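Hydrogenase maturation factor (Thermoanaerobacter tengcongensis, PDB 3VTI) takes part in [NiFe]-hydrogenase maturation as HypE, the acceptor that HypF S-carbamoylates, and probably converts the carbamoyl group to a nitrile by ATP-dependent dehydration. Local coordinates at residues I17-D22 with S137-K142; V208-S213 with K288-N293; S216-K221 with G282-S287; E192-L197 with V253-E258; G65-F70 with V129-A134. All blocks are in the same frame, centred on the assembly; numbering follows the deposited sequence.

Contacts 2, 3 and 4 belong to the C-terminal AIR-synthase-related domain, where contacts 3 and 4 pair strands of one mixed sheet and contact 2 lays helix 204-216 against it. Contacts 2 and 3 are the closest neighbours, with centres about 6 Å apart, and Lys221 NZ of contact 3 reaches Asn293 OD1 of contact 2 at 2.6 Å. Contact 1 carries the magnesium ligand Asp22 and meets contact 4 where Lys195 NZ lies 2.7 Å from Asn140 O. In contact 4 the side chain of Val253 is about 9 Å from the magnesium ion. Contact 5 sits in the N-terminal sheet, its centre about 27 Å from those of contacts 2 and 3.

Contact 1: residues I17-D22 with S137-K142. With MG (magnesium ion), chain K.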
# COMPACT_ATOMS: atom_id res chain seq x y z
N ILE C 17 20.53 13.29 -0.95
CA ILE C 17 19.18 13.70 -0.57
C ILE C 17 18.97 15.21 -0.73
O ILE C 17 18.00 15.62 -1.37
CB ILE C 17 18.84 13.22 0.88
CG1 ILE C 17 18.87 11.68 0.96
CG2 ILE C 17 17.50 13.78 1.36
CD1 ILE C 17 17.94 10.95 -0.02
N ARG C 18 19.87 16.01 -0.15
CA ARG C 18 19.82 17.48 -0.26
C ARG C 18 19.64 17.97 -1.70
O ARG C 18 19.02 19.02 -1.94
CB ARG C 18 21.10 18.11 0.31
CG ARG C 18 21.12 18.26 1.81
CD ARG C 18 22.37 18.98 2.27
NE ARG C 18 22.40 19.06 3.73
CZ ARG C 18 23.25 19.80 4.43
NH1 ARG C 18 24.15 20.56 3.82
NH2 ARG C 18 23.19 19.79 5.75
N ALA C 19 20.20 17.21 -2.65
CA ALA C 19 20.16 17.55 -4.07
C ALA C 19 18.74 17.51 -4.62
O ALA C 19 18.39 18.34 -5.46
CB ALA C 19 21.07 16.63 -4.86
N MET C 20 17.92 16.57 -4.13
CA MET C 20 16.52 16.42 -4.56
C MET C 20 16.39 16.11 -6.05
O MET C 20 15.57 16.71 -6.77
CB MET C 20 15.70 17.66 -4.19
CG MET C 20 15.26 17.72 -2.74
SD MET C 20 14.47 19.30 -2.39
CE MET C 20 15.84 20.24 -1.77
N GLU C 21 17.21 15.17 -6.51
CA GLU C 21 17.23 14.71 -7.90
C GLU C 21 16.19 13.63 -8.15
O GLU C 21 15.69 13.01 -7.21
CB GLU C 21 18.62 14.16 -8.26
CG GLU C 21 19.80 15.10 -8.03
CD GLU C 21 19.95 16.17 -9.10
OE1 GLU C 21 19.14 16.20 -10.04
OE2 GLU C 21 20.90 16.98 -9.00
N ASP C 22 15.86 13.41 -9.42
CA ASP C 22 15.01 12.30 -9.87
C ASP C 22 15.68 10.96 -9.58
O ASP C 22 15.01 9.94 -9.44
CB ASP C 22 14.75 12.39 -11.38
CG ASP C 22 13.73 13.44 -11.74
OD1 ASP C 22 12.51 13.13 -11.69
OD2 ASP C 22 14.14 14.57 -12.10
N SER C 137 20.92 17.67 -14.17
CA SER C 137 20.62 17.88 -12.75
C SER C 137 19.67 19.06 -12.62
O SER C 137 19.79 20.01 -13.40
CB SER C 137 21.93 18.15 -11.99
OG SER C 137 21.75 19.01 -10.88
N ILE C 138 18.75 19.02 -11.64
CA ILE C 138 17.85 20.17 -11.37
C ILE C 138 18.58 21.43 -10.96
O ILE C 138 17.95 22.48 -10.85
CB ILE C 138 16.76 19.92 -10.25
CG1 ILE C 138 17.16 18.78 -9.32
CG2 ILE C 138 15.36 19.77 -10.83
CD1 ILE C 138 18.24 19.16 -8.36
N LYS C 139 19.88 21.33 -10.71
CA LYS C 139 20.71 22.48 -10.35
C LYS C 139 21.37 23.19 -11.54
O LYS C 139 22.05 24.20 -11.35
CB LYS C 139 21.80 22.04 -9.36
CG LYS C 139 21.34 22.02 -7.91
CD LYS C 139 22.23 21.14 -7.04
CE LYS C 139 21.87 19.66 -7.20
NZ LYS C 139 22.92 18.77 -6.62
N ASN C 140 21.16 22.67 -12.74
CA ASN C 140 21.96 23.06 -13.92
C ASN C 140 21.40 24.17 -14.79
O ASN C 140 22.03 24.56 -15.77
CB ASN C 140 22.28 21.83 -14.79
CG ASN C 140 23.41 20.97 -14.23
OD1 ASN C 140 24.00 21.29 -13.19
ND2 ASN C 140 23.72 19.87 -14.91
N ALA C 141 20.22 24.69 -14.47
CA ALA C 141 19.64 25.77 -15.25
C ALA C 141 20.35 27.11 -14.99
O ALA C 141 20.53 27.52 -13.84
CB ALA C 141 18.15 25.86 -15.01
N LYS C 142 20.76 27.77 -16.08
CA LYS C 142 21.32 29.13 -16.06
C LYS C 142 20.40 30.08 -16.83
O LYS C 142 19.72 29.65 -17.76
CB LYS C 142 22.72 29.17 -16.70
CG LYS C 142 23.76 28.17 -16.19
CD LYS C 142 24.21 28.45 -14.76
CE LYS C 142 25.29 27.45 -14.33
NZ LYS C 142 25.28 27.17 -12.85
MG MG K . 10.57 12.08 -11.53
O HOH W 1 11.34 12.34 -9.28
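An ST turn at Ser137, set in the type I beta turn from Ser137 to Asn140, receives the carboxylate of Glu21, the residue just before the magnesium ligand Asp22. Ser137 OG donates to the syn lone pair of Glu21 OE2 over 2.9 Å and itself accepts from Lys139 N at 3.0 Å, so the hydroxyl is held from two directions. Ile138 N reaches Glu21 OE1 at 3.3 Å, also on the syn side but 20° out of the carboxylate plane. A third partner is Lys139, whose NZ forms a salt bridge of 3.6 Å with Glu21 OE2; its chain crosses that of Glu21 at about a right angle, and the bend at chi3 (-80°) swings CE back toward the acid. The same ammonium end covers Ala19 CB, while Ile138 CG1 approaches Met20 O at 3.6 Å. An alanine in place of Glu21 would probably leave Ser137 OG and Ile138 N without their acceptor and the Lys139 ammonium without its counter-charge. One residue on, Asp22 OD1 binds the magnesium ion at 2.2 Å, with a water at 2.4 Å and Asp60 and Asp199 completing the observed protein ligands. Asp22 OD2 pairs with Arg198, which also bonds Met20 O. Both oxygens of Glu21 are thus engaged, and the lysine together with two donors would be expected to favour its ionised form; the carboxylate ties the segment that leads into Asp22 to the 137-142 turn.

Contact 2: residues V208-S213 with K288-N293; sequences VLYEIS and KLVTIN
Leu289, whose side chain turns away from helix 204-216, brings its carbonyl O to 4.3 Å from Ser213 OG, a separation that makes it a neighbour and not a bonding partner. That hydroxyl is bonded instead to Val218 O. Next in sequence, Val290 carries nearly all of the contact, and its three side-chain carbons share out three helix residues. CG2 stands over the centre of the Tyr210 ring, 3.8 Å from the centroid and only 3° off the ring normal, a CH-pi contact made squarely on the face. CB lies over the same ring, 3.9 Å from Tyr210 CE2, so the valine covers both the middle and one side of it. CG2 also approaches Ser213 OG at 3.5 Å. With CG1 anti to the backbone N (chi1 -178°), the other methyl is directed to Leu209, 4.0 Å from its CB and 4.1 Å from its CD1. Thr291 points away from the helix, to the other face of the sheet, where it meets Lys221. Replacing Tyr210 by an alanine would probably open a gap over Val290 CG2 and deprive Val302 O of the donor it has in the tyrosine hydroxyl. The helix and strand segments run at 132° with their axes 9.5 Å apart at closest approach, which is helix-on-sheet packing in the C-terminal domain. Chemically the interface is apolar: dispersion and CH-pi forces join the segments, while the hydroxyls of Tyr210 and Ser213 find their partners in Val302 O and Val218 O.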
# COMPACT_ATOMS: atom_id res chain seq x y z
N VAL C 208 7.50 21.10 -11.24
CA VAL C 208 8.81 20.96 -11.86
C VAL C 208 9.53 22.32 -12.01
O VAL C 208 10.69 22.45 -11.60
CB VAL C 208 8.70 20.25 -13.25
CG1 VAL C 208 10.00 20.42 -14.07
CG2 VAL C 208 8.34 18.78 -13.09
N LEU C 209 8.85 23.31 -12.57
CA LEU C 209 9.45 24.62 -12.81
C LEU C 209 9.93 25.23 -11.50
O LEU C 209 11.03 25.80 -11.44
CB LEU C 209 8.49 25.57 -13.54
CG LEU C 209 7.94 25.16 -14.92
CD1 LEU C 209 6.93 26.19 -15.43
CD2 LEU C 209 9.03 24.92 -15.97
N TYR C 210 9.12 25.10 -10.45
CA TYR C 210 9.47 25.58 -9.11
C TYR C 210 10.66 24.83 -8.54
O TYR C 210 11.49 25.42 -7.84
CB TYR C 210 8.28 25.47 -8.16
CG TYR C 210 7.42 26.71 -8.12
CD1 TYR C 210 7.75 27.79 -7.31
CD2 TYR C 210 6.28 26.81 -8.91
CE1 TYR C 210 6.96 28.94 -7.27
CE2 TYR C 210 5.48 27.95 -8.88
CZ TYR C 210 5.83 29.01 -8.06
OH TYR C 210 5.04 30.15 -8.04
N GLU C 211 10.74 23.53 -8.83
CA GLU C 211 11.86 22.72 -8.37
C GLU C 211 13.13 23.13 -9.10
O GLU C 211 14.21 23.16 -8.50
CB GLU C 211 11.57 21.23 -8.58
CG GLU C 211 10.63 20.64 -7.53
CD GLU C 211 9.90 19.38 -7.99
OE1 GLU C 211 9.96 19.04 -9.20
OE2 GLU C 211 9.26 18.73 -7.14
N ILE C 212 13.01 23.44 -10.39
CA ILE C 212 14.14 23.94 -11.17
C ILE C 212 14.58 25.29 -10.62
O ILE C 212 15.77 25.52 -10.43
CB ILE C 212 13.81 24.06 -12.68
CG1 ILE C 212 13.51 22.69 -13.30
CG2 ILE C 212 14.97 24.72 -13.40
CD1 ILE C 212 12.81 22.77 -14.66
N SER C 213 13.61 26.17 -10.37
CA SER C 213 13.87 27.49 -9.78
C SER C 213 14.59 27.44 -8.44
O SER C 213 15.59 28.12 -8.24
CB SER C 213 12.57 28.28 -9.61
OG SER C 213 12.29 29.02 -10.79
N LYS C 288 14.11 35.17 -9.48
CA LYS C 288 13.93 33.88 -8.82
C LYS C 288 12.45 33.53 -8.75
O LYS C 288 11.95 33.02 -7.74
CB LYS C 288 14.65 33.86 -7.47
CG LYS C 288 16.17 33.89 -7.64
CD LYS C 288 16.93 33.92 -6.32
CE LYS C 288 18.43 33.95 -6.59
NZ LYS C 288 19.24 34.05 -5.35
N LEU C 289 11.75 33.80 -9.85
CA LEU C 289 10.29 33.69 -9.92
C LEU C 289 9.81 32.81 -11.08
O LEU C 289 10.48 32.68 -12.11
CB LEU C 289 9.66 35.08 -10.05
CG LEU C 289 9.54 36.02 -8.85
CD1 LEU C 289 8.88 35.33 -7.65
CD2 LEU C 289 10.88 36.64 -8.45
N VAL C 290 8.63 32.21 -10.90
CA VAL C 290 8.01 31.40 -11.93
C VAL C 290 6.79 32.14 -12.47
O VAL C 290 5.77 32.26 -11.78
CB VAL C 290 7.63 29.98 -11.41
CG1 VAL C 290 7.02 29.13 -12.54
CG2 VAL C 290 8.85 29.29 -10.82
N THR C 291 6.91 32.62 -13.70
CA THR C 291 5.91 33.49 -14.31
C THR C 291 5.38 32.96 -15.64
O THR C 291 6.09 32.28 -16.38
CB THR C 291 6.48 34.92 -14.54
OG1 THR C 291 7.59 34.86 -15.44
CG2 THR C 291 6.93 35.55 -13.21
N ILE C 292 4.12 33.28 -15.94
CA ILE C 292 3.51 32.91 -17.22
C ILE C 292 2.98 34.14 -17.95
O ILE C 292 2.26 34.96 -17.38
CB ILE C 292 2.39 31.84 -17.05
CG1 ILE C 292 1.78 31.47 -18.40
CG2 ILE C 292 1.33 32.31 -16.05
CD1 ILE C 292 0.80 30.33 -18.36
N ASN C 293 3.35 34.26 -19.22
CA ASN C 293 2.88 35.35 -20.07
C ASN C 293 1.70 34.93 -20.92
O ASN C 293 1.74 33.88 -21.57
CB ASN C 293 4.01 35.85 -20.98
CG ASN C 293 4.76 37.04 -20.40
OD1 ASN C 293 4.99 37.12 -19.20
ND2 ASN C 293 5.14 37.97 -21.27

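Contact 3: residues S216-K221 with G282-S287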
# COMPACT_ATOMS: atom_id res chain seq x y z
N SER C 216 18.24 25.42 -9.00
CA SER C 216 19.16 26.15 -9.87
C SER C 216 19.35 27.58 -9.40
O SER C 216 20.31 28.24 -9.80
CB SER C 216 18.67 26.13 -11.33
OG SER C 216 18.94 24.89 -11.95
N GLY C 217 18.45 28.07 -8.56
CA GLY C 217 18.50 29.44 -8.09
C GLY C 217 18.24 30.42 -9.22
O GLY C 217 18.96 31.41 -9.38
N VAL C 218 17.20 30.13 -10.00
CA VAL C 218 16.82 30.94 -11.15
C VAL C 218 15.30 31.12 -11.21
O VAL C 218 14.58 30.60 -10.37
CB VAL C 218 17.28 30.30 -12.49
CG1 VAL C 218 18.80 30.19 -12.57
CG2 VAL C 218 16.61 28.93 -12.69
N GLY C 219 14.83 31.86 -12.21
CA GLY C 219 13.41 31.97 -12.48
C GLY C 219 13.07 31.38 -13.83
O GLY C 219 13.96 31.09 -14.63
N ILE C 220 11.78 31.17 -14.09
CA ILE C 220 11.34 30.60 -15.37
C ILE C 220 10.09 31.31 -15.88
O ILE C 220 9.10 31.48 -15.15
CB ILE C 220 11.10 29.06 -15.30
CG1 ILE C 220 12.38 28.34 -14.86
CG2 ILE C 220 10.67 28.53 -16.67
CD1 ILE C 220 12.29 26.83 -14.87
N LYS C 221 10.16 31.70 -17.14
CA LYS C 221 9.04 32.29 -17.80
C LYS C 221 8.51 31.40 -18.87
O LYS C 221 9.21 31.00 -19.76
CB LYS C 221 9.43 33.63 -18.39
CG LYS C 221 8.28 34.36 -19.01
CD LYS C 221 8.58 35.83 -19.11
CE LYS C 221 8.32 36.55 -17.81
NZ LYS C 221 7.20 37.49 -17.92
N GLY C 282 9.15 28.21 -22.83
CA GLY C 282 9.63 29.30 -22.00
C GLY C 282 11.13 29.51 -21.98
O GLY C 282 11.86 28.98 -22.82
N GLU C 283 11.56 30.30 -21.00
CA GLU C 283 12.95 30.74 -20.86
C GLU C 283 13.30 30.87 -19.37
O GLU C 283 12.47 31.28 -18.56
CB GLU C 283 13.17 32.10 -21.57
CG GLU C 283 14.63 32.46 -21.80
CD GLU C 283 14.85 33.83 -22.45
OE1 GLU C 283 14.48 34.87 -21.84
OE2 GLU C 283 15.44 33.89 -23.56
N VAL C 284 14.53 30.51 -19.03
CA VAL C 284 15.06 30.63 -17.68
C VAL C 284 15.47 32.09 -17.38
O VAL C 284 16.32 32.66 -18.07
CB VAL C 284 16.25 29.67 -17.47
CG1 VAL C 284 16.88 29.88 -16.11
CG2 VAL C 284 15.80 28.23 -17.64
N ASN C 285 14.86 32.65 -16.35
CA ASN C 285 15.01 34.05 -15.96
C ASN C 285 16.16 34.31 -15.01
O ASN C 285 16.78 33.38 -14.49
CB ASN C 285 13.73 34.55 -15.27
CG ASN C 285 12.64 34.93 -16.23
OD1 ASN C 285 12.82 34.93 -17.46
ND2 ASN C 285 11.47 35.26 -15.68
N ASP C 286 16.40 35.59 -14.79
CA ASP C 286 17.32 36.10 -13.79
C ASP C 286 16.55 36.17 -12.47
O ASP C 286 17.12 36.01 -11.39
CB ASP C 286 17.78 37.52 -14.20
CG ASP C 286 19.16 37.89 -13.66
OD1 ASP C 286 19.98 36.98 -13.39
OD2 ASP C 286 19.44 39.10 -13.52
N SER C 287 15.24 36.43 -12.58
CA SER C 287 14.35 36.56 -11.45
C SER C 287 14.24 35.21 -10.80
O SER C 287 14.26 34.18 -11.48
CB SER C 287 12.96 36.99 -11.93
OG SER C 287 12.37 36.01 -12.77
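Gly219, Ile220 and Lys221 pair antiparallel with Asn285, Val284 and Glu283, the strand segments lying at 156°. Among the backbone bonds, Lys221 N donates to Glu283 O at 2.7 Å, nearly straight at 177°. The return bond rests on Lys221 O, whose place is doubtful. At the other hydrogen-bonded pair Gly219 N reaches Asn285 O weakly, at 3.4 Å. Between these pairs, Ile220 CA makes a CA-H...O contact of 3.5 Å with Glu283 O.

The apolar contacts lie on the face of Ile220 and Val284. Val218 CG2 touches Val284 CG1 at 3.6 Å, and Ile220 is covered by Leu209 and Ile212 of helix 204-216.

Polar groups occupy the face of Lys221, Glu283 and Asn285. Lys221 CB rests 3.7 Å from Asn285 OD1, while Asn285 ND2 donates to Ser287 OG at 3.1 Å, tilted 21° from the amide plane. Lys221 NZ goes on to Asn293 and Ser299, and Glu283 pairs with Arg259. Asn285 and Ser287 also pack on a chain of another protein. The pair therefore presents an oily face to the helix and a hydrogen-bonding one to its other side.

Contact 4: residues E192-L197 with V253-E258; sequences EAIKVL and VVVVVE
Strand segments Ile194-Leu197 and Val254-Val257 run antiparallel at 158° with axes 4.7 Å apart, but the register slips by one between Ile194 and Val196. The slip shows in Val256 O, which takes Lys195 N at 2.9 Å. Val196 N reaches Val256 O as well, through a weak bond of 3.3 Å. Val256 N answers to Val196 O at 3.0 Å, and beyond the slip Glu258 N bonds Ala193 O. Two residues, Lys195 and Val196, thus face the single residue Val256: a classic beta bulge. It lies in the outermost strand of the C-terminal domain's mixed sheet as counted within this chain, and that strand leads directly to the magnesium ligand Asp199.

On one face Ile194 and Val257 lie side by side, with Ile194 CD1 3.6 Å from Val257 CG1; the bend at chi2 (-68°) turns that methyl to its neighbour. Leu197 likewise runs alongside Val255, its CD2 at 3.7 Å from Val255 CG1, and the same methyl touches Val253 CG2 at 4.0 Å. Leu187 and Ile184 of helix 181-187 cover this row. The opposite face holds Val196 and Val256, which point the same way, Val196 CB 3.7 Å from Val256 CG2, and both meet Ile212 of helix 204-216. Lys195 behaves differently: its aliphatic CE passes Glu258 CG at an oblique angle, but the two charged ends are not in contact, and NZ is hydrogen-bonded to Asn140 O.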
# COMPACT_ATOMS: atom_id res chain seq x y z
N GLU C 192 26.20 17.95 -23.05
CA GLU C 192 26.17 18.92 -21.95
C GLU C 192 25.18 20.08 -22.17
O GLU C 192 24.81 20.77 -21.22
CB GLU C 192 27.58 19.45 -21.68
CG GLU C 192 27.71 20.38 -20.48
CD GLU C 192 29.12 20.41 -19.91
OE1 GLU C 192 29.81 21.45 -20.07
OE2 GLU C 192 29.52 19.38 -19.32
N ALA C 193 24.75 20.27 -23.41
CA ALA C 193 23.76 21.29 -23.74
C ALA C 193 22.40 20.98 -23.11
O ALA C 193 21.60 21.89 -22.86
CB ALA C 193 23.63 21.46 -25.26
N ILE C 194 22.15 19.70 -22.86
CA ILE C 194 21.00 19.27 -22.07
C ILE C 194 21.35 19.50 -20.60
O ILE C 194 22.28 18.88 -20.07
CB ILE C 194 20.66 17.78 -22.31
CG1 ILE C 194 20.38 17.49 -23.80
CG2 ILE C 194 19.52 17.31 -21.38
CD1 ILE C 194 19.11 18.11 -24.38
N LYS C 195 20.62 20.40 -19.97
CA LYS C 195 20.95 20.82 -18.61
C LYS C 195 20.06 20.20 -17.55
O LYS C 195 20.55 19.73 -16.53
CB LYS C 195 20.96 22.35 -18.53
CG LYS C 195 22.21 22.95 -19.16
CD LYS C 195 22.00 24.40 -19.42
CE LYS C 195 23.26 25.22 -19.22
NZ LYS C 195 23.62 25.34 -17.78
N VAL C 196 18.75 20.17 -17.80
CA VAL C 196 17.78 19.60 -16.86
C VAL C 196 16.77 18.70 -17.57
O VAL C 196 16.32 19.01 -18.67
CB VAL C 196 17.00 20.69 -16.09
CG1 VAL C 196 15.93 20.07 -15.17
CG2 VAL C 196 17.96 21.59 -15.32
N LEU C 197 16.43 17.59 -16.92
CA LEU C 197 15.40 16.69 -17.39
C LEU C 197 14.56 16.28 -16.20
O LEU C 197 15.09 15.79 -15.21
CB LEU C 197 16.01 15.45 -18.05
CG LEU C 197 16.69 15.59 -19.42
CD1 LEU C 197 17.35 14.28 -19.80
CD2 LEU C 197 15.72 16.01 -20.50
N VAL C 253 8.34 14.80 -20.60
CA VAL C 253 9.52 15.30 -19.92
C VAL C 253 9.66 16.80 -20.18
O VAL C 253 9.42 17.26 -21.30
CB VAL C 253 10.81 14.51 -20.31
CG1 VAL C 253 11.15 14.66 -21.82
CG2 VAL C 253 12.02 14.93 -19.43
N VAL C 254 10.00 17.54 -19.13
CA VAL C 254 10.40 18.94 -19.22
C VAL C 254 11.90 19.00 -19.43
O VAL C 254 12.67 18.39 -18.70
CB VAL C 254 10.05 19.70 -17.92
CG1 VAL C 254 10.66 21.12 -17.92
CG2 VAL C 254 8.54 19.75 -17.73
N VAL C 255 12.31 19.76 -20.44
CA VAL C 255 13.71 19.85 -20.80
C VAL C 255 14.23 21.27 -20.76
O VAL C 255 13.63 22.17 -21.32
CB VAL C 255 13.94 19.36 -22.24
CG1 VAL C 255 15.41 19.09 -22.48
CG2 VAL C 255 13.10 18.15 -22.55
N VAL C 256 15.36 21.46 -20.11
CA VAL C 256 16.07 22.73 -20.17
C VAL C 256 17.35 22.53 -20.99
O VAL C 256 18.08 21.56 -20.77
CB VAL C 256 16.38 23.26 -18.75
CG1 VAL C 256 16.94 24.66 -18.81
CG2 VAL C 256 15.12 23.27 -17.90
N VAL C 257 17.61 23.44 -21.93
CA VAL C 257 18.77 23.34 -22.84
C VAL C 257 19.50 24.67 -23.02
O VAL C 257 18.96 25.73 -22.73
CB VAL C 257 18.38 22.85 -24.27
CG1 VAL C 257 17.78 21.47 -24.22
CG2 VAL C 257 17.40 23.81 -24.92
N GLU C 258 20.73 24.59 -23.53
CA GLU C 258 21.44 25.78 -23.98
C GLU C 258 20.69 26.45 -25.13
O GLU C 258 20.12 25.78 -26.00
CB GLU C 258 22.87 25.46 -24.42
CG GLU C 258 23.84 25.28 -23.26
CD GLU C 258 25.22 25.82 -23.57
OE1 GLU C 258 25.32 27.02 -23.90
OE2 GLU C 258 26.21 25.05 -23.47

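Contact 5: residues G65-F70 with V129-A134; sequences GAKPLF and VLYEGA
Gly65 O is met by several groups of segment 129-134. Tyr131 N is its hydrogen-bond donor from that segment, lying in the carbonyl plane at 3.0 Å with an N-H...O angle of 164°. Leu130 CA adds a CA-H...O contact, and Ala134 CB comes within 3.3 Å. The Tyr131 ring also meets this oxygen, edge-on and near the ring plane, with CD2 3.2 Å away. Gly65 has a phi of 89°, and a side chain there would run into Ala134 CB as well as the preceding carbonyl, which fits the presence of glycine.

The ring owes its place to chi1 of -63°, which sets CG anti to the carbonyl carbon and beside the backbone N. From there the tyrosine extends past Ala66 to Lys67, where OH lies 3.3 Å from Lys67 CB; the hydroxyl itself is bonded to Glu185 of helix 181-187. Backbone pairing continues with Lys67 and Val129: Lys67 N meets Val129 O at 2.8 Å, and Val129 N returns the bond to Lys67 O, also at 2.8 Å. Between the Tyr131-Gly65 bond and this pair, Ala66 and Leu130 form a non-hydrogen-bonded pair in which Ala66 CB is 4.0 Å from Leu130 CD1. Farther along, Leu69 CD1 touches Val129 CG1 at 4.0 Å, and Leu69 packs on Phe27 of the second subunit, another copy of this protein. Leu69 and Phe70 together face Ile127 in a classic beta bulge. The arrangement is an antiparallel strand pair, 66-78 with 120-130, inside the mixed sheet of the N-terminal AIR-synthase-related domain.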
# COMPACT_ATOMS: atom_id res chain seq x y z
N GLY C 65 20.30 11.74 -17.50
CA GLY C 65 21.07 11.58 -18.74
C GLY C 65 21.58 10.16 -18.89
O GLY C 65 22.78 9.93 -19.17
N ALA C 66 20.68 9.21 -18.72
CA ALA C 66 21.07 7.82 -18.56
C ALA C 66 20.18 6.84 -19.31
O ALA C 66 19.00 7.11 -19.56
CB ALA C 66 21.12 7.46 -17.08
N LYS C 67 20.79 5.72 -19.69
CA LYS C 67 20.08 4.56 -20.22
C LYS C 67 19.69 3.67 -19.04
O LYS C 67 20.56 3.13 -18.36
CB LYS C 67 20.99 3.80 -21.18
CG LYS C 67 20.41 2.49 -21.69
CD LYS C 67 21.22 1.92 -22.85
CE LYS C 67 20.46 0.77 -23.52
NZ LYS C 67 19.02 1.11 -23.73
N PRO C 68 18.38 3.51 -18.79
CA PRO C 68 17.97 2.59 -17.73
C PRO C 68 18.15 1.15 -18.19
O PRO C 68 17.91 0.86 -19.36
CB PRO C 68 16.50 2.93 -17.52
CG PRO C 68 16.04 3.43 -18.83
CD PRO C 68 17.22 4.12 -19.47
N LEU C 69 18.56 0.27 -17.29
CA LEU C 69 18.85 -1.12 -17.64
C LEU C 69 18.12 -2.14 -16.77
O LEU C 69 17.56 -3.12 -17.28
CB LEU C 69 20.35 -1.41 -17.58
CG LEU C 69 21.34 -0.78 -18.57
CD1 LEU C 69 22.77 -0.96 -18.06
CD2 LEU C 69 21.19 -1.36 -19.98
N PHE C 70 18.15 -1.93 -15.45
CA PHE C 70 17.66 -2.92 -14.50
C PHE C 70 16.67 -2.33 -13.54
O PHE C 70 16.80 -1.17 -13.12
CB PHE C 70 18.82 -3.56 -13.75
CG PHE C 70 19.89 -4.11 -14.65
CD1 PHE C 70 19.62 -5.18 -15.51
CD2 PHE C 70 21.17 -3.56 -14.66
CE1 PHE C 70 20.61 -5.69 -16.36
CE2 PHE C 70 22.17 -4.07 -15.49
CZ PHE C 70 21.89 -5.13 -16.35
N VAL C 129 22.65 3.62 -16.55
CA VAL C 129 24.04 4.01 -16.77
C VAL C 129 24.09 5.30 -17.59
O VAL C 129 23.40 5.42 -18.61
CB VAL C 129 24.89 2.86 -17.41
CG1 VAL C 129 24.42 2.57 -18.84
CG2 VAL C 129 26.38 3.18 -17.40
N LEU C 130 24.89 6.25 -17.12
CA LEU C 130 25.04 7.57 -17.75
C LEU C 130 25.69 7.48 -19.14
O LEU C 130 26.65 6.74 -19.35
CB LEU C 130 25.90 8.45 -16.85
CG LEU C 130 25.39 9.85 -16.50
CD1 LEU C 130 24.12 9.79 -15.68
CD2 LEU C 130 26.46 10.62 -15.73
N TYR C 131 25.15 8.25 -20.09
CA TYR C 131 25.81 8.43 -21.38
C TYR C 131 27.11 9.23 -21.27
O TYR C 131 27.32 9.95 -20.29
CB TYR C 131 24.89 9.11 -22.39
CG TYR C 131 23.67 8.29 -22.70
CD1 TYR C 131 23.73 7.24 -23.61
CD2 TYR C 131 22.45 8.57 -22.08
CE1 TYR C 131 22.60 6.48 -23.90
CE2 TYR C 131 21.32 7.82 -22.36
CZ TYR C 131 21.39 6.78 -23.27
OH TYR C 131 20.27 6.03 -23.54
N GLU C 132 27.95 9.09 -22.29
CA GLU C 132 29.33 9.60 -22.31
C GLU C 132 29.55 10.96 -21.64
O GLU C 132 30.30 11.07 -20.67
CB GLU C 132 29.88 9.60 -23.74
CG GLU C 132 31.41 9.68 -23.84
CD GLU C 132 31.89 10.05 -25.25
OE1 GLU C 132 31.05 10.04 -26.19
OE2 GLU C 132 33.09 10.36 -25.42
N GLY C 133 28.90 12.00 -22.15
CA GLY C 133 29.07 13.33 -21.58
C GLY C 133 27.80 13.91 -20.97
O GLY C 133 27.46 15.06 -21.22
N ALA C 134 27.10 13.10 -20.18
CA ALA C 134 25.86 13.53 -19.59
C ALA C 134 26.11 14.29 -18.31
O ALA C 134 26.93 13.90 -17.48
CB ALA C 134 24.98 12.33 -19.33